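PDB 6NCS: N-acetylneuraminic acid (Sialic acid) synthetase from Leptospira borgpetersenii serovar Hardjo-bovis, which probably makes sialic acid or its 9-phosphate by condensing an N-acylmannosamine substrate with phosphoenolpyruvate, and binds manganese. Local coordinates for residues A[137-151]-A[165-178]. Residues are numbered along the deposited sequence; the frame is centred on the assembly and turned at random.
Sequences LEAAADSGLIVILSR and IFKKKKSPFILLHC
Phe166 reaches from helix 156-168 into the angle between helix 134-143 and strand 146-150, and the tight part of the contact is built round its ring. Ala140 CB and Leu137 CD2 meet the ring at its edge, where Leu137 CD2 lies 3.8 Å from Phe166 CZ. Val147 CG1, set anti to the backbone N (chi1 179°), lies 3.6 Å from Phe166 CE1, while Ala141 CB packs against CD1. Continuing from Val147, strands 146-150 and 173-178 run parallel, joined by five backbone hydrogen bonds from Val147 N to Pro172 O through to Arg151 N to Leu176 O. On one face of the pair Leu149 CB sits 3.7 Å from Phe173 CE1; on the other, Ile148 and Ile174 lie side by side and Ile148 CG2 packs 3.6 Å from Leu176 CG. Arg151, curled at chi2 and chi3 (70° and 50°), runs on past the strand end to His177, and Arg151 NH1 gives a 2.9 Å hydrogen bond to His177 ND1, tilted from both planes; NH2 binds Ala154 O and His177 NE2 binds Ala189 O, which would restrain both groups. The solvent side, at the helix ends, is looser: Asp142 OD1 stays 4.1 Å from Lys169 NZ, too far apart for a salt bridge, and a water links Ala141 O to Lys169 O. Strand 146-150, helix 156-168 and strand 173-178 form a beta-alpha-beta crossover of the TIM barrel, and near the C-terminal end of the second strand Cys178 touches His210, a manganese ligand.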
loop_
_atom_site.group_PDB
_atom_site.type_symbol
_atom_site.label_atom_id
_atom_site.label_comp_id
_atom_site.label_asym_id
_atom_site.label_seq_id
_atom_site.Cartn_x
_atom_site.Cartn_y
_atom_site.Cartn_z
ATOM N N LEU A 137 -6.934 18.472 24.255
ATOM C CA LEU A 137 -5.965 17.379 24.196
ATOM C C LEU A 137 -5.485 16.991 25.585
ATOM O O LEU A 137 -5.398 15.803 25.916
ATOM C CB LEU A 137 -4.777 17.777 23.326
ATOM C CG LEU A 137 -5.057 18.061 21.861
ATOM C CD1 LEU A 137 -3.805 18.639 21.218
ATOM C CD2 LEU A 137 -5.480 16.776 21.162
ATOM N N GLU A 138 -5.148 17.986 26.412
ATOM C CA GLU A 138 -4.689 17.692 27.763
ATOM C C GLU A 138 -5.776 16.988 28.568
ATOM O O GLU A 138 -5.482 16.101 29.376
ATOM C CB GLU A 138 -4.240 18.983 28.457
ATOM C CG GLU A 138 -2.864 19.463 27.993
ATOM C CD GLU A 138 -2.446 20.782 28.625
ATOM O OE1 GLU A 138 -3.333 21.548 29.064
ATOM O OE2 GLU A 138 -1.228 21.055 28.676
ATOM N N ALA A 139 -7.038 17.365 28.364
ATOM C CA ALA A 139 -8.113 16.686 29.082
ATOM C C ALA A 139 -8.273 15.251 28.595
ATOM O O ALA A 139 -8.548 14.344 29.391
ATOM C CB ALA A 139 -9.424 17.450 28.924
ATOM N N ALA A 140 -8.123 15.030 27.289
ATOM C CA ALA A 140 -8.179 13.673 26.763
ATOM C C ALA A 140 -7.032 12.824 27.302
ATOM O O ALA A 140 -7.232 11.663 27.683
ATOM C CB ALA A 140 -8.153 13.706 25.237
ATOM N N ALA A 141 -5.824 13.387 27.345
ATOM C CA ALA A 141 -4.685 12.642 27.874
ATOM C C ALA A 141 -4.873 12.319 29.353
ATOM O O ALA A 141 -4.529 11.218 29.801
ATOM C CB ALA A 141 -3.398 13.436 27.653
ATOM N N ASP A 142 -5.404 13.272 30.133
ATOM C CA ASP A 142 -5.606 13.068 31.566
ATOM C C ASP A 142 -6.697 12.052 31.873
ATOM O O ASP A 142 -6.738 11.523 32.990
ATOM C CB ASP A 142 -5.967 14.391 32.245
ATOM C CG ASP A 142 -4.844 15.401 32.187
ATOM O OD1 ASP A 142 -3.715 15.008 31.821
ATOM O OD2 ASP A 142 -5.090 16.590 32.494
ATOM N N SER A 143 -7.586 11.785 30.918
ATOM C CA SER A 143 -8.723 10.906 31.171
ATOM C C SER A 143 -8.293 9.458 31.351
ATOM O O SER A 143 -9.018 8.672 31.971
ATOM C CB SER A 143 -9.728 11.001 30.020
ATOM O OG SER A 143 -9.189 10.395 28.856
ATOM N N GLY A 144 -7.139 9.079 30.797
ATOM C CA GLY A 144 -6.702 7.701 30.822
ATOM C C GLY A 144 -7.341 6.812 29.777
ATOM O O GLY A 144 -6.937 5.643 29.649
ATOM N N LEU A 145 -8.319 7.315 29.025
ATOM C CA LEU A 145 -8.963 6.509 28.002
ATOM C C LEU A 145 -8.066 6.378 26.773
ATOM O O LEU A 145 -7.081 7.101 26.609
ATOM C CB LEU A 145 -10.301 7.130 27.593
ATOM C CG LEU A 145 -11.285 7.409 28.726
ATOM C CD1 LEU A 145 -12.577 7.994 28.147
ATOM C CD2 LEU A 145 -11.560 6.132 29.502
ATOM N N ILE A 146 -8.425 5.433 25.905
ATOM C CA ILE A 146 -7.771 5.315 24.609
ATOM C C ILE A 146 -8.129 6.535 23.780
ATOM O O ILE A 146 -9.294 6.938 23.732
ATOM C CB ILE A 146 -8.220 4.035 23.888
ATOM C CG1 ILE A 146 -7.901 2.790 24.723
ATOM C CG2 ILE A 146 -7.610 3.957 22.477
ATOM C CD1 ILE A 146 -8.739 1.595 24.302
ATOM N N VAL A 147 -7.138 7.126 23.115
ATOM C CA VAL A 147 -7.356 8.347 22.348
ATOM C C VAL A 147 -6.950 8.089 20.911
ATOM O O VAL A 147 -5.827 7.639 20.651
ATOM C CB VAL A 147 -6.567 9.540 22.910
ATOM C CG1 VAL A 147 -6.821 10.767 22.034
ATOM C CG2 VAL A 147 -6.959 9.819 24.357
ATOM N N ILE A 148 -7.860 8.377 19.987
ATOM C CA ILE A 148 -7.566 8.389 18.562
ATOM C C ILE A 148 -7.563 9.844 18.122
ATOM O O ILE A 148 -8.570 10.543 18.281
ATOM C CB ILE A 148 -8.598 7.588 17.757
ATOM C CG1 ILE A 148 -8.699 6.145 18.269
ATOM C CG2 ILE A 148 -8.222 7.639 16.288
ATOM C CD1 ILE A 148 -9.794 5.323 17.554
ATOM N N LEU A 149 -6.433 10.306 17.585
ATOM C CA LEU A 149 -6.282 11.668 17.083
ATOM C C LEU A 149 -6.087 11.621 15.574
ATOM O O LEU A 149 -5.305 10.808 15.084
ATOM C CB LEU A 149 -5.077 12.346 17.734
ATOM C CG LEU A 149 -4.677 13.741 17.243
ATOM C CD1 LEU A 149 -5.749 14.785 17.605
ATOM C CD2 LEU A 149 -3.317 14.123 17.822
ATOM N N SER A 150 -6.809 12.460 14.842
ATOM C CA SER A 150 -6.593 12.653 13.413
ATOM C C SER A 150 -5.757 13.907 13.194
ATOM O O SER A 150 -5.883 14.883 13.936
ATOM C CB SER A 150 -7.920 12.791 12.664
ATOM O OG SER A 150 -8.560 11.540 12.522
ATOM N N ARG A 151 -4.903 13.884 12.159
ATOM C CA ARG A 151 -3.947 14.972 11.952
ATOM C C ARG A 151 -4.217 15.801 10.698
ATOM O O ARG A 151 -3.302 16.457 10.196
ATOM C CB ARG A 151 -2.495 14.454 11.944
ATOM C CG ARG A 151 -2.136 13.247 11.036
ATOM C CD ARG A 151 -2.173 13.586 9.527
ATOM N NE ARG A 151 -1.425 14.796 9.173
ATOM C CZ ARG A 151 -0.580 14.874 8.148
ATOM N NH1 ARG A 151 -0.380 13.813 7.380
ATOM N NH2 ARG A 151 0.055 16.008 7.877
ATOM N N ILE A 165 1.720 15.424 24.257
ATOM C CA ILE A 165 0.735 15.554 25.327
ATOM C C ILE A 165 0.299 14.179 25.820
ATOM O O ILE A 165 0.172 13.947 27.029
ATOM C CB ILE A 165 -0.454 16.400 24.839
ATOM C CG1 ILE A 165 0.023 17.826 24.558
ATOM C CG2 ILE A 165 -1.582 16.397 25.877
ATOM C CD1 ILE A 165 -0.977 18.677 23.825
ATOM N N PHE A 166 0.110 13.236 24.899
ATOM C CA PHE A 166 -0.336 11.898 25.274
ATOM C C PHE A 166 0.809 11.022 25.750
ATOM O O PHE A 166 0.620 10.225 26.676
ATOM C CB PHE A 166 -1.082 11.265 24.096
ATOM C CG PHE A 166 -2.289 12.055 23.700
ATOM C CD1 PHE A 166 -3.471 11.927 24.413
ATOM C CD2 PHE A 166 -2.221 12.987 22.677
ATOM C CE1 PHE A 166 -4.579 12.706 24.101
ATOM C CE2 PHE A 166 -3.326 13.760 22.350
ATOM C CZ PHE A 166 -4.506 13.618 23.059
ATOM N N LYS A 167 2.001 11.175 25.167
ATOM C CA LYS A 167 3.166 10.462 25.685
ATOM C C LYS A 167 3.415 10.807 27.146
ATOM O O LYS A 167 3.692 9.920 27.963
ATOM C CB LYS A 167 4.401 10.788 24.846
ATOM N N LYS A 168 3.301 12.094 27.496
ATOM C CA LYS A 168 3.554 12.533 28.862
ATOM C C LYS A 168 2.639 11.857 29.878
ATOM O O LYS A 168 3.039 11.670 31.030
ATOM C CB LYS A 168 3.409 14.056 28.954
ATOM N N LYS A 169 1.418 11.487 29.491
ATOM C CA LYS A 169 0.502 10.815 30.405
ATOM C C LYS A 169 0.406 9.312 30.150
ATOM O O LYS A 169 -0.429 8.638 30.770
ATOM C CB LYS A 169 -0.889 11.445 30.314
ATOM C CG LYS A 169 -0.932 12.874 30.819
ATOM C CD LYS A 169 -0.718 12.901 32.313
ATOM C CE LYS A 169 -0.702 14.313 32.868
ATOM N NZ LYS A 169 -0.599 14.291 34.354
ATOM N N LYS A 170 1.227 8.783 29.246
ATOM C CA LYS A 170 1.181 7.371 28.868
ATOM C C LYS A 170 -0.230 6.959 28.451
ATOM O O LYS A 170 -0.699 5.864 28.762
ATOM C CB LYS A 170 1.711 6.481 29.996
ATOM C CG LYS A 170 3.171 6.775 30.342
ATOM C CD LYS A 170 3.840 5.645 31.123
ATOM C CE LYS A 170 3.711 5.821 32.624
ATOM N NZ LYS A 170 4.815 5.150 33.379
ATOM N N SER A 171 -0.921 7.853 27.749
ATOM C CA SER A 171 -2.231 7.516 27.208
ATOM C C SER A 171 -2.094 6.449 26.121
ATOM O O SER A 171 -1.166 6.512 25.301
ATOM C CB SER A 171 -2.903 8.756 26.611
ATOM O OG SER A 171 -2.987 9.813 27.555
ATOM N N PRO A 172 -2.981 5.456 26.084
ATOM C CA PRO A 172 -3.053 4.605 24.889
ATOM C C PRO A 172 -3.490 5.478 23.726
ATOM O O PRO A 172 -4.472 6.219 23.823
ATOM C CB PRO A 172 -4.108 3.546 25.247
ATOM C CG PRO A 172 -4.338 3.690 26.719
ATOM C CD PRO A 172 -4.042 5.129 27.048
ATOM N N PHE A 173 -2.711 5.444 22.648
ATOM C CA PHE A 173 -2.794 6.500 21.658
ATOM C C PHE A 173 -2.683 5.927 20.253
ATOM O O PHE A 173 -1.834 5.076 19.978
ATOM C CB PHE A 173 -1.697 7.542 21.901
ATOM C CG PHE A 173 -1.741 8.691 20.947
ATOM C CD1 PHE A 173 -2.696 9.683 21.083
ATOM C CD2 PHE A 173 -0.823 8.780 19.917
ATOM C CE1 PHE A 173 -2.748 10.744 20.194
ATOM C CE2 PHE A 173 -0.862 9.832 19.022
ATOM C CZ PHE A 173 -1.825 10.829 19.168
ATOM N N ILE A 174 -3.549 6.416 19.376
ATOM C CA ILE A 174 -3.610 6.041 17.968
ATOM C C ILE A 174 -3.655 7.326 17.152
ATOM O O ILE A 174 -4.390 8.256 17.495
ATOM C CB ILE A 174 -4.856 5.172 17.697
ATOM C CG1 ILE A 174 -4.729 3.846 18.446
ATOM C CG2 ILE A 174 -5.106 4.975 16.197
ATOM C CD1 ILE A 174 -6.058 3.156 18.696
ATOM N N LEU A 175 -2.887 7.380 16.062
ATOM C CA LEU A 175 -2.872 8.555 15.197
ATOM C C LEU A 175 -3.382 8.178 13.811
ATOM O O LEU A 175 -2.933 7.183 13.240
ATOM C CB LEU A 175 -1.459 9.114 15.110
ATOM C CG LEU A 175 -1.224 10.386 14.314
ATOM C CD1 LEU A 175 -1.983 11.528 14.991
ATOM C CD2 LEU A 175 0.271 10.701 14.289
ATOM N N LEU A 176 -4.318 8.960 13.270
ATOM C CA LEU A 176 -4.840 8.718 11.926
ATOM C C LEU A 176 -4.334 9.787 10.962
ATOM O O LEU A 176 -4.557 10.982 11.179
ATOM C CB LEU A 176 -6.367 8.708 11.912
ATOM C CG LEU A 176 -7.079 7.782 12.897
ATOM C CD1 LEU A 176 -8.613 7.898 12.710
ATOM C CD2 LEU A 176 -6.610 6.355 12.717
ATOM N N HIS A 177 -3.684 9.357 9.888
ATOM C CA HIS A 177 -3.501 10.252 8.753
ATOM C C HIS A 177 -4.865 10.664 8.211
ATOM O O HIS A 177 -5.825 9.893 8.237
ATOM C CB HIS A 177 -2.670 9.581 7.650
ATOM C CG HIS A 177 -2.570 10.410 6.411
ATOM N ND1 HIS A 177 -2.150 11.722 6.434
ATOM C CD2 HIS A 177 -2.881 10.137 5.123
ATOM C CE1 HIS A 177 -2.196 12.221 5.211
ATOM N NE2 HIS A 177 -2.638 11.279 4.395
ATOM N N CYS A 178 -4.957 11.904 7.741
ATOM C CA CYS A 178 -6.233 12.506 7.400
ATOM C C CYS A 178 -5.935 13.756 6.589
ATOM O O CYS A 178 -4.897 14.394 6.787
ATOM C CB CYS A 178 -7.028 12.862 8.674
ATOM S SG CYS A 178 -8.673 13.533 8.371
HETATM O O HOH W 1 -5.823 9.098 27.958
HETATM O O HOH W 2 -3.387 8.705 30.843
#